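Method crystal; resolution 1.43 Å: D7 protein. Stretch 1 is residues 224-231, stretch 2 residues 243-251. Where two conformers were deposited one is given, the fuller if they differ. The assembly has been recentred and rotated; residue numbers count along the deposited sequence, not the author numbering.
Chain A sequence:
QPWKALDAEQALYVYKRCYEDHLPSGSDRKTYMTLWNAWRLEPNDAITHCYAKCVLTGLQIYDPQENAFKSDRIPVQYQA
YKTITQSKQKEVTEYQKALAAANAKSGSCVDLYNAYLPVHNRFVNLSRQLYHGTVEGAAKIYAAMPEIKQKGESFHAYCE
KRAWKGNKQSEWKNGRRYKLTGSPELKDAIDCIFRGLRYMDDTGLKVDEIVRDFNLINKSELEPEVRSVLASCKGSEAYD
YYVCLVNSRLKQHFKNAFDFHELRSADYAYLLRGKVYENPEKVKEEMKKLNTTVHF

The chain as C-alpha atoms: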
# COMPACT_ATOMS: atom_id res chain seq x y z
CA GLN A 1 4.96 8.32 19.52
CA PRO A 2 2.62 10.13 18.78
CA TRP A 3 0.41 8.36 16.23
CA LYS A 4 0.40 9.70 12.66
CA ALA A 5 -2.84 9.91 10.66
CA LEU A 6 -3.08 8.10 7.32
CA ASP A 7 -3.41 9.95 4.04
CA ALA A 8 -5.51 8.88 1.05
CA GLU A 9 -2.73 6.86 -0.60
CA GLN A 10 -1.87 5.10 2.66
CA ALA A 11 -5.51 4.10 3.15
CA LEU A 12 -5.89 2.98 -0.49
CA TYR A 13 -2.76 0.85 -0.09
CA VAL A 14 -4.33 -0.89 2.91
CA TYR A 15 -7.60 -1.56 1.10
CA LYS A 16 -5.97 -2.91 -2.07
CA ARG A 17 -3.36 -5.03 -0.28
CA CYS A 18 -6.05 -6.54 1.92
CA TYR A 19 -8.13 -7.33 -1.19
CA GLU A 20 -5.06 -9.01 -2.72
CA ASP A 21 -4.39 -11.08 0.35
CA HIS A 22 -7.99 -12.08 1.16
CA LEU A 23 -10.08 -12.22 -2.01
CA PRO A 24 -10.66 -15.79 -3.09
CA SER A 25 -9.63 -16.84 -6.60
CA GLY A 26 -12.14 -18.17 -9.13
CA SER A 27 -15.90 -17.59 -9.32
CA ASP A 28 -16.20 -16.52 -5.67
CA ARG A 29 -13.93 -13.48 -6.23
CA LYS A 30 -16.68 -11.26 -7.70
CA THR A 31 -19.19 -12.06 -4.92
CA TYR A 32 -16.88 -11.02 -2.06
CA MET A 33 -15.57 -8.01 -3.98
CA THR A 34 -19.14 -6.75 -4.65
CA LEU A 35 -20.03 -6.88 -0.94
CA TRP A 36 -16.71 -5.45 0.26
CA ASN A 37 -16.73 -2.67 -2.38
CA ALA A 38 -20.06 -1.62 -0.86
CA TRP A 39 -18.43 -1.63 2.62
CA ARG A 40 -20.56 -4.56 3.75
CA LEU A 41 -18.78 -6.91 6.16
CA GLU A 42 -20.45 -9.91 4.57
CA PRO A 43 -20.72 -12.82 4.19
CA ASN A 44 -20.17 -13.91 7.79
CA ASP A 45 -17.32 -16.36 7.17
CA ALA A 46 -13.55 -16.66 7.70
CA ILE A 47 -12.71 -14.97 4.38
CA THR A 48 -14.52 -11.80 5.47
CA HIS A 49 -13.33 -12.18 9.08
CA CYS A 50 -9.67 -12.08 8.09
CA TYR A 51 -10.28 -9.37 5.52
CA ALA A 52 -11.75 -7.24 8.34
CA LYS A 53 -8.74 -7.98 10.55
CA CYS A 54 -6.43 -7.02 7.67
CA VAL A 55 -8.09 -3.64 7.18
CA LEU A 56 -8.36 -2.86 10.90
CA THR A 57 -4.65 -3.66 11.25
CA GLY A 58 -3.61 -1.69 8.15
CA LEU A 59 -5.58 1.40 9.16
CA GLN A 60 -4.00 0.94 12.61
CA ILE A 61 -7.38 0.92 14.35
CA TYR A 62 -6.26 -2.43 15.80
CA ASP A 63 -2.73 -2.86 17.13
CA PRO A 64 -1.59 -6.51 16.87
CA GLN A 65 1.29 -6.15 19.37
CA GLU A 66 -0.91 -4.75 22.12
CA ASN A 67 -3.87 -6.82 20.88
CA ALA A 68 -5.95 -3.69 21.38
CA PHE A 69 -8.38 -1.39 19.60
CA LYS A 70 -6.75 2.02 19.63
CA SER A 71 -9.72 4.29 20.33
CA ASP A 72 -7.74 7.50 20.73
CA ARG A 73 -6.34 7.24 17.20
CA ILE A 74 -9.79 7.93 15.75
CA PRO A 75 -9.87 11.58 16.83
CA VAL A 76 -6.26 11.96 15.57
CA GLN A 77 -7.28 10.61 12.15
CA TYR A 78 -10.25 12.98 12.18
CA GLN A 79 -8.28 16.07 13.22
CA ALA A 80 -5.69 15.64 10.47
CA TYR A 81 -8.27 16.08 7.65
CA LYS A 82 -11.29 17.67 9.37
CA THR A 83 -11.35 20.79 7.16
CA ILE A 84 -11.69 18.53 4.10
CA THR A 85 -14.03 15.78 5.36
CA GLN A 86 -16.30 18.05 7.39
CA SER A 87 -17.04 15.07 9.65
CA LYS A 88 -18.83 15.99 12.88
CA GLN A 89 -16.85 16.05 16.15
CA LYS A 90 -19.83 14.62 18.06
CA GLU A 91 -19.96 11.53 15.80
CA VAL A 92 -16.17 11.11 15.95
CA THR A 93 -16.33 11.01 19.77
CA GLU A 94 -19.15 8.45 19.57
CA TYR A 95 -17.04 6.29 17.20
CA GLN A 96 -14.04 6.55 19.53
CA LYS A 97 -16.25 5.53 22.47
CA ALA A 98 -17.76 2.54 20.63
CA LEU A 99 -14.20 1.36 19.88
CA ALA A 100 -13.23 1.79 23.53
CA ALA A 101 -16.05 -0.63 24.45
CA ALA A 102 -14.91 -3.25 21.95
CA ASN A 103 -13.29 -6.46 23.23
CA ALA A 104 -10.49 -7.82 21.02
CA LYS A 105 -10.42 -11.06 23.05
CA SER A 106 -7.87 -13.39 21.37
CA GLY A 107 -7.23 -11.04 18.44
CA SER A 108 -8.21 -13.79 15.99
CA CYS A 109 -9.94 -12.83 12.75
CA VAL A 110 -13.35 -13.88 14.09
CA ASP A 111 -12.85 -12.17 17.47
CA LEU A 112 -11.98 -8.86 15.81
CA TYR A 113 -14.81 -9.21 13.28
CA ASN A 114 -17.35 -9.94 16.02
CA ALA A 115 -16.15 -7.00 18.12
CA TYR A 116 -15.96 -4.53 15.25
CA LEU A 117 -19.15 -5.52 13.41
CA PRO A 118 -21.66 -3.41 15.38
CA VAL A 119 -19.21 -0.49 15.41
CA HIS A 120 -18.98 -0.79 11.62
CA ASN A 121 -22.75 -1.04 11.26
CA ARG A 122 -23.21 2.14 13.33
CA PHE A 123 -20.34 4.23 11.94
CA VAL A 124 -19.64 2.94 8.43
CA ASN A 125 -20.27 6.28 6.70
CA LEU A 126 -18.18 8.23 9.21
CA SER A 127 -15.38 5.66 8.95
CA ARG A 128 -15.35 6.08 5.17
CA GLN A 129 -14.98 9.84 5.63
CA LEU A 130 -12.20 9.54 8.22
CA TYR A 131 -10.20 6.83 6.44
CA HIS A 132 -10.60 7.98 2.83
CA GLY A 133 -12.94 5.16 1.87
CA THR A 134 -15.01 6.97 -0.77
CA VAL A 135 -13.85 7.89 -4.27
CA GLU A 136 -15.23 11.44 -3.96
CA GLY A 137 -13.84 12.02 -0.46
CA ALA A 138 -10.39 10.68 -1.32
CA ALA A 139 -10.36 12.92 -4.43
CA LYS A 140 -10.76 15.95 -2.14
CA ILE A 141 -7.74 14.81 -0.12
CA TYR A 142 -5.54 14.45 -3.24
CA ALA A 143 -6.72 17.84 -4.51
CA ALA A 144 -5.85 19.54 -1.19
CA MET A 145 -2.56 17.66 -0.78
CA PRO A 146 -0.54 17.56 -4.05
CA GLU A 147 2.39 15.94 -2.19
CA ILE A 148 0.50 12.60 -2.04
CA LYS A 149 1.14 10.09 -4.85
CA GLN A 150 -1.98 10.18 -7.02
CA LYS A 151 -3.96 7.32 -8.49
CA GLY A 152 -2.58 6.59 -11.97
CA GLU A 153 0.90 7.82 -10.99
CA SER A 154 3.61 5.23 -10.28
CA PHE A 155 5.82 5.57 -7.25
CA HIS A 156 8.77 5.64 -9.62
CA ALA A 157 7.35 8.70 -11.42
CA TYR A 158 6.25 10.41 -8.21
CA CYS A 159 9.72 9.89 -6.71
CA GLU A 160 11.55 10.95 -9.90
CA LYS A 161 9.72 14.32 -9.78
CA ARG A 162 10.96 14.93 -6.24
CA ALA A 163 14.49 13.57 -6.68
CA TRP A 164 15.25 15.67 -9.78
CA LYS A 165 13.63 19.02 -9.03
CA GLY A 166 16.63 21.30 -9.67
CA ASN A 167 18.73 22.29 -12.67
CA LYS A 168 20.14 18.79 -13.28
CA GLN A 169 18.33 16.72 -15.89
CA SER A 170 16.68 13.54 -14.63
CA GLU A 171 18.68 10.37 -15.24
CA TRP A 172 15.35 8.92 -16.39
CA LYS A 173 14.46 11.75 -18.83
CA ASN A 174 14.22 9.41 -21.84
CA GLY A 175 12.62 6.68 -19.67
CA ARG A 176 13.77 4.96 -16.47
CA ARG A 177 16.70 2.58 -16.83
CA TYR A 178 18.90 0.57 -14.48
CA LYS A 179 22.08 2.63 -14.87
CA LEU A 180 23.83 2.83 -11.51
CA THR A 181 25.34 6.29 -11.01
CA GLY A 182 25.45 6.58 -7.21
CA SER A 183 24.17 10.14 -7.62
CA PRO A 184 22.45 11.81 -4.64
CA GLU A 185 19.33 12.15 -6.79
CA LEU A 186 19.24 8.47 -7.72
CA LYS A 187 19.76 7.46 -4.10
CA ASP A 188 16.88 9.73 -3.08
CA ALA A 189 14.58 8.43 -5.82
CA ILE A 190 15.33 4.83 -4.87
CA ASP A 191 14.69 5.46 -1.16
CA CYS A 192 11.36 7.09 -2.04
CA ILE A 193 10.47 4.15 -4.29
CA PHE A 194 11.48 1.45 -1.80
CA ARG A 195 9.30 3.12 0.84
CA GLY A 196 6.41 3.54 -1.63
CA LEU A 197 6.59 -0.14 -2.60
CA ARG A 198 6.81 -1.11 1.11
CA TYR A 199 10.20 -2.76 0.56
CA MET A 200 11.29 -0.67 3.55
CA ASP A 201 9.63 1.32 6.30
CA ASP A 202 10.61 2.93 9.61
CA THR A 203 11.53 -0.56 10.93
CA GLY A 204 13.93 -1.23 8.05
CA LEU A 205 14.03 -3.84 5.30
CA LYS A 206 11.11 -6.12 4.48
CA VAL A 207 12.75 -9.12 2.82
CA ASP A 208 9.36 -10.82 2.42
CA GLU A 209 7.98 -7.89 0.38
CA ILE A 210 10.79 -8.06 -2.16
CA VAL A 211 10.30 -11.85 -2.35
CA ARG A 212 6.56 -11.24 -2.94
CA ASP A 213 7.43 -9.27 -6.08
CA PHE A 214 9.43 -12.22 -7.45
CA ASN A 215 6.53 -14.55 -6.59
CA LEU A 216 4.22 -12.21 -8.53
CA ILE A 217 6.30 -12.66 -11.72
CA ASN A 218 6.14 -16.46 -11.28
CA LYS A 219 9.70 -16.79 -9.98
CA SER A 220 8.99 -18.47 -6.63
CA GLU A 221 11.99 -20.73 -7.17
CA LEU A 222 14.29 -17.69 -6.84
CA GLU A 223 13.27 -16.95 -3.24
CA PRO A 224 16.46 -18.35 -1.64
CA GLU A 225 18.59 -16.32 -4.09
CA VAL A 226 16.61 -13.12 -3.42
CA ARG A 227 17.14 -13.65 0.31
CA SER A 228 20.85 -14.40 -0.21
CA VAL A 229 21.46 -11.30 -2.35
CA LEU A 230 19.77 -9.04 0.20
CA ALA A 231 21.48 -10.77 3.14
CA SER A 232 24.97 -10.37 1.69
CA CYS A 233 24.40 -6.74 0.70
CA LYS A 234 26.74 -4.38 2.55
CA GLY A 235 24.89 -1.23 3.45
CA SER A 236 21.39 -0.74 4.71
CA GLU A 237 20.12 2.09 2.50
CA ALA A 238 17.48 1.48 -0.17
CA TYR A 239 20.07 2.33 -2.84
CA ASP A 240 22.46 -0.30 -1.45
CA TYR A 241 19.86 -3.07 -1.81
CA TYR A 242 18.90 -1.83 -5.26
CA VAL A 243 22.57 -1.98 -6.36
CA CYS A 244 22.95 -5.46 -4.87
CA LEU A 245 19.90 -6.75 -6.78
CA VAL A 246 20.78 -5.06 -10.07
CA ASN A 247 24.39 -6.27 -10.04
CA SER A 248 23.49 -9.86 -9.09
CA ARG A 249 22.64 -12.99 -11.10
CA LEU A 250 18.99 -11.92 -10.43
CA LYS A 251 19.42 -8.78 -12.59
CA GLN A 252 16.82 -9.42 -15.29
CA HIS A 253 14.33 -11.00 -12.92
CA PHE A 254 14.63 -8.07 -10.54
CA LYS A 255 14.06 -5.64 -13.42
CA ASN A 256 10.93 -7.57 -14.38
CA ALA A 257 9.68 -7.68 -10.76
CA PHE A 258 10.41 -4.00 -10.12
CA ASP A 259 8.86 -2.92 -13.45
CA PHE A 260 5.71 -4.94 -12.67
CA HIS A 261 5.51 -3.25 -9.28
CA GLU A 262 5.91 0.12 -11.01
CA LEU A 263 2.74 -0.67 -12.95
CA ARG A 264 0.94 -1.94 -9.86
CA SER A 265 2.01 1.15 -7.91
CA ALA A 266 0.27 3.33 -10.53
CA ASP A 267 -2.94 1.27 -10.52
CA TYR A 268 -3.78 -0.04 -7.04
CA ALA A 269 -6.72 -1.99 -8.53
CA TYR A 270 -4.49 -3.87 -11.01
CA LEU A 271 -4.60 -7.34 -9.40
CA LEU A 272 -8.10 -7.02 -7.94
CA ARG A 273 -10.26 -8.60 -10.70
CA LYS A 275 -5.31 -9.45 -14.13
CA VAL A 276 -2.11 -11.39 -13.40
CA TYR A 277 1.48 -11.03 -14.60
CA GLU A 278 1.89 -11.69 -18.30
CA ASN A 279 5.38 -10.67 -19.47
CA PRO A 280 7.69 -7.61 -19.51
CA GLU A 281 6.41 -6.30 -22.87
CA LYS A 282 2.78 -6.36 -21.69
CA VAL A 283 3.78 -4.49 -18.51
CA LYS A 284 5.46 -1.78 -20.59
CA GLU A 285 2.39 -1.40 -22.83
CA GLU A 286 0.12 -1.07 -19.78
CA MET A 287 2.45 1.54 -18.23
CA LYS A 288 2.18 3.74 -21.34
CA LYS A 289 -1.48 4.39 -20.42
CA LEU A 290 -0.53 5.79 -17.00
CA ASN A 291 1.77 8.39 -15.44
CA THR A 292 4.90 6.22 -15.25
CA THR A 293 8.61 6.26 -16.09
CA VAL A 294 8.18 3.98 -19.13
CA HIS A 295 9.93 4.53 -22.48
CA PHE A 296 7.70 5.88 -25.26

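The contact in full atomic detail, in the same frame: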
# COMPACT_ATOMS: atom_id res chain seq x y z
N PRO A 224 15.21 -18.27 -2.41
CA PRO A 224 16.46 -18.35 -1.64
C PRO A 224 17.56 -17.43 -2.17
O PRO A 224 18.36 -16.93 -1.36
CB PRO A 224 16.89 -19.82 -1.77
CG PRO A 224 15.67 -20.54 -2.21
CD PRO A 224 14.80 -19.59 -2.94
N GLU A 225 17.59 -17.20 -3.48
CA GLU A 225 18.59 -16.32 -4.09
C GLU A 225 18.30 -14.85 -3.77
O GLU A 225 19.22 -14.08 -3.52
CB GLU A 225 18.65 -16.51 -5.61
CG GLU A 225 18.98 -17.92 -6.06
CD GLU A 225 20.15 -18.54 -5.31
OE1 GLU A 225 21.30 -18.11 -5.56
OE2 GLU A 225 19.92 -19.47 -4.50
N VAL A 226 17.02 -14.48 -3.78
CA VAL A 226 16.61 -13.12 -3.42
C VAL A 226 17.05 -12.85 -1.98
O VAL A 226 17.69 -11.83 -1.70
CB VAL A 226 15.10 -12.93 -3.58
CG1 VAL A 226 14.67 -11.54 -3.08
CG2 VAL A 226 14.68 -13.13 -5.04
N ARG A 227 16.76 -13.78 -1.08
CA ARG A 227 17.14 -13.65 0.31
C ARG A 227 18.65 -13.55 0.47
O ARG A 227 19.13 -12.70 1.23
CB ARG A 227 16.57 -14.81 1.14
CG ARG A 227 15.07 -14.72 1.26
CD ARG A 227 14.43 -15.78 2.16
NE ARG A 227 12.97 -15.68 2.03
CZ ARG A 227 12.19 -14.83 2.71
NH1 ARG A 227 12.70 -14.02 3.62
NH2 ARG A 227 10.88 -14.83 2.49
N SER A 228 19.39 -14.39 -0.25
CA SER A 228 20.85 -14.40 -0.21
C SER A 228 21.46 -13.08 -0.69
O SER A 228 22.40 -12.55 -0.09
CB SER A 228 21.40 -15.55 -1.05
OG SER A 228 22.81 -15.50 -1.15
N VAL A 229 20.95 -12.55 -1.79
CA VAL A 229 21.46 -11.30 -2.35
C VAL A 229 21.23 -10.13 -1.38
O VAL A 229 22.13 -9.31 -1.16
CB VAL A 229 20.86 -11.02 -3.74
CG1 VAL A 229 21.15 -9.61 -4.20
CG2 VAL A 229 21.40 -12.03 -4.76
N LEU A 230 20.05 -10.08 -0.78
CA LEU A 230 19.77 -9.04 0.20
C LEU A 230 20.62 -9.22 1.46
O LEU A 230 21.16 -8.25 2.01
CB LEU A 230 18.28 -9.01 0.55
CG LEU A 230 17.35 -8.59 -0.59
CD1 LEU A 230 15.90 -8.87 -0.22
CD2 LEU A 230 17.54 -7.12 -0.98
N ALA A 231 20.77 -10.47 1.90
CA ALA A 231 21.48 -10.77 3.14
C ALA A 231 22.95 -10.40 3.06
O ALA A 231 23.53 -9.94 4.06
CB ALA A 231 21.33 -12.23 3.49
N VAL A 243 21.30 -1.65 -5.71
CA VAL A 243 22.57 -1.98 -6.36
C VAL A 243 22.88 -3.47 -6.24
O VAL A 243 23.27 -4.12 -7.23
CB VAL A 243 23.74 -1.13 -5.79
CG1 VAL A 243 25.09 -1.70 -6.23
CG2 VAL A 243 23.62 0.31 -6.23
N CYS A 244 22.69 -4.03 -5.05
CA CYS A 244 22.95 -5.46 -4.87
C CYS A 244 22.09 -6.32 -5.79
O CYS A 244 22.59 -7.28 -6.38
CB CYS A 244 22.76 -5.88 -3.42
SG CYS A 244 24.08 -5.23 -2.38
N LEU A 245 20.81 -5.98 -5.93
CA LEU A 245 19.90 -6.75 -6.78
C LEU A 245 20.26 -6.59 -8.25
O LEU A 245 20.34 -7.57 -8.99
CB LEU A 245 18.45 -6.32 -6.53
CG LEU A 245 17.90 -6.74 -5.16
CD1 LEU A 245 16.72 -5.85 -4.77
CD2 LEU A 245 17.52 -8.21 -5.12
N VAL A 246 20.51 -5.35 -8.66
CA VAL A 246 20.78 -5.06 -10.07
C VAL A 246 22.08 -5.72 -10.52
O VAL A 246 22.14 -6.26 -11.62
CB VAL A 246 20.80 -3.54 -10.33
CG1 VAL A 246 21.37 -3.23 -11.73
CG2 VAL A 246 19.38 -2.96 -10.20
N ASN A 247 23.09 -5.73 -9.65
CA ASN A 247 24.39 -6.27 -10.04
C ASN A 247 24.57 -7.77 -9.80
O ASN A 247 25.64 -8.32 -10.05
CB ASN A 247 25.52 -5.47 -9.40
CG ASN A 247 25.77 -4.16 -10.13
OD1 ASN A 247 25.31 -3.96 -11.26
ND2 ASN A 247 26.51 -3.26 -9.50
N SER A 248 23.49 -8.43 -9.38
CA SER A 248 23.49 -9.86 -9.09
C SER A 248 23.04 -10.72 -10.27
O SER A 248 22.59 -10.19 -11.29
CB SER A 248 22.54 -10.14 -7.92
OG SER A 248 21.19 -10.08 -8.38
N ARG A 249 23.13 -12.03 -10.10
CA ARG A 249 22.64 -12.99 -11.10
C ARG A 249 21.11 -12.85 -11.29
O ARG A 249 20.55 -13.35 -12.27
CB ARG A 249 23.01 -14.41 -10.67
CG ARG A 249 23.53 -15.31 -11.79
CD ARG A 249 25.05 -15.42 -11.76
NE ARG A 249 25.53 -16.31 -10.69
CZ ARG A 249 26.13 -15.91 -9.57
NH1 ARG A 249 26.36 -14.62 -9.35
NH2 ARG A 249 26.51 -16.81 -8.67
N LEU A 250 20.44 -12.17 -10.35
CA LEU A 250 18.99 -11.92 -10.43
C LEU A 250 18.61 -10.74 -11.32
O LEU A 250 17.43 -10.48 -11.51
CB LEU A 250 18.41 -11.63 -9.04
CG LEU A 250 18.47 -12.73 -7.99
CD1 LEU A 250 18.15 -12.16 -6.62
CD2 LEU A 250 17.51 -13.86 -8.33
N LYS A 251 19.61 -10.04 -11.86
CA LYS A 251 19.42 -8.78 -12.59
C LYS A 251 18.13 -8.67 -13.40
O LYS A 251 17.30 -7.79 -13.14
CB LYS A 251 20.62 -8.51 -13.52
CG LYS A 251 20.49 -7.26 -14.39
CD LYS A 251 21.32 -7.35 -15.68
CE LYS A 251 20.59 -8.10 -16.81
NZ LYS A 251 19.35 -7.42 -17.33

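No hydrogen bond crosses between these two stretches; the contact is made by packing alone, and the hydroxyl of Ser 248 is used within stretch 2. Ser 248 OG donates to Leu 245 O at 2.7 Å and accepts from Leu 250 N at 3.0 Å, a capping bond. One small hydroxyl thus ties the end of one helical segment to the turn that leads into the next. Ser 248 to Lys 251 form a type I beta turn, with Lys 251 N bonded to Ser 248 O at 3.0 Å.

Stretch 1 is helical throughout. Val 229 is the centre of the contact and has the largest area covered by the other stretch. Its CA-to-CB bond points toward stretch 2, and chi1 is in the t well. Val 229 CG1 lies nearest Cys 244 and Leu 245, 3.5 Å from Cys 244 O, 4.1 Å from Cys 244 CB and 4.0 Å from Leu 245 CD2. Val 229 CG2 lies 3.7 Å from Leu 250 CD1. Both methyls approach Ser 248 CB, Val 229 CG1 at 4.0 Å and Val 229 CG2 at 3.9 Å. A short branched side chain suits this place because the backbones are close: Val 229 CA and Cys 244 CA are 6.5 Å apart.

Leu 250 is the main counterpart from the turn. It is buried, points toward stretch 1 and has an m, t rotamer. Leu 250 CD1 sits 3.7 Å from Val 226 CA, 3.9 Å from Val 226 CG2 and 3.8 Å from Glu 225 O. This one methyl therefore touches three residues of the helix, including Val 229. The wider spacing here, 7.5 Å between Val 226 CA and Leu 250 CA, leaves room for the longer leucine.

Leu 230 and Leu 245 extend the apolar packing. Both start sideways, but their ends come nearer the opposing stretch. Leu 230 CD2 meets Leu 245 CD1 at 4.1 Å. Both residues are buried, as their apolar side chains favour.

Cys 244 points toward stretch 1 and offers its CB to the packing. It is bonded covalently to a group elsewhere in the structure. Glu 225 lies at the exposed margin. Glu 225 CB packs 4.0 Å from Leu 250 CD2, while the carboxylate extends beyond the apolar contact. Arg 227 points away and makes no contact with stretch 2.

In all, 319 Å² is buried between the stretches, counting both sides. The surface is modest and mostly aliphatic.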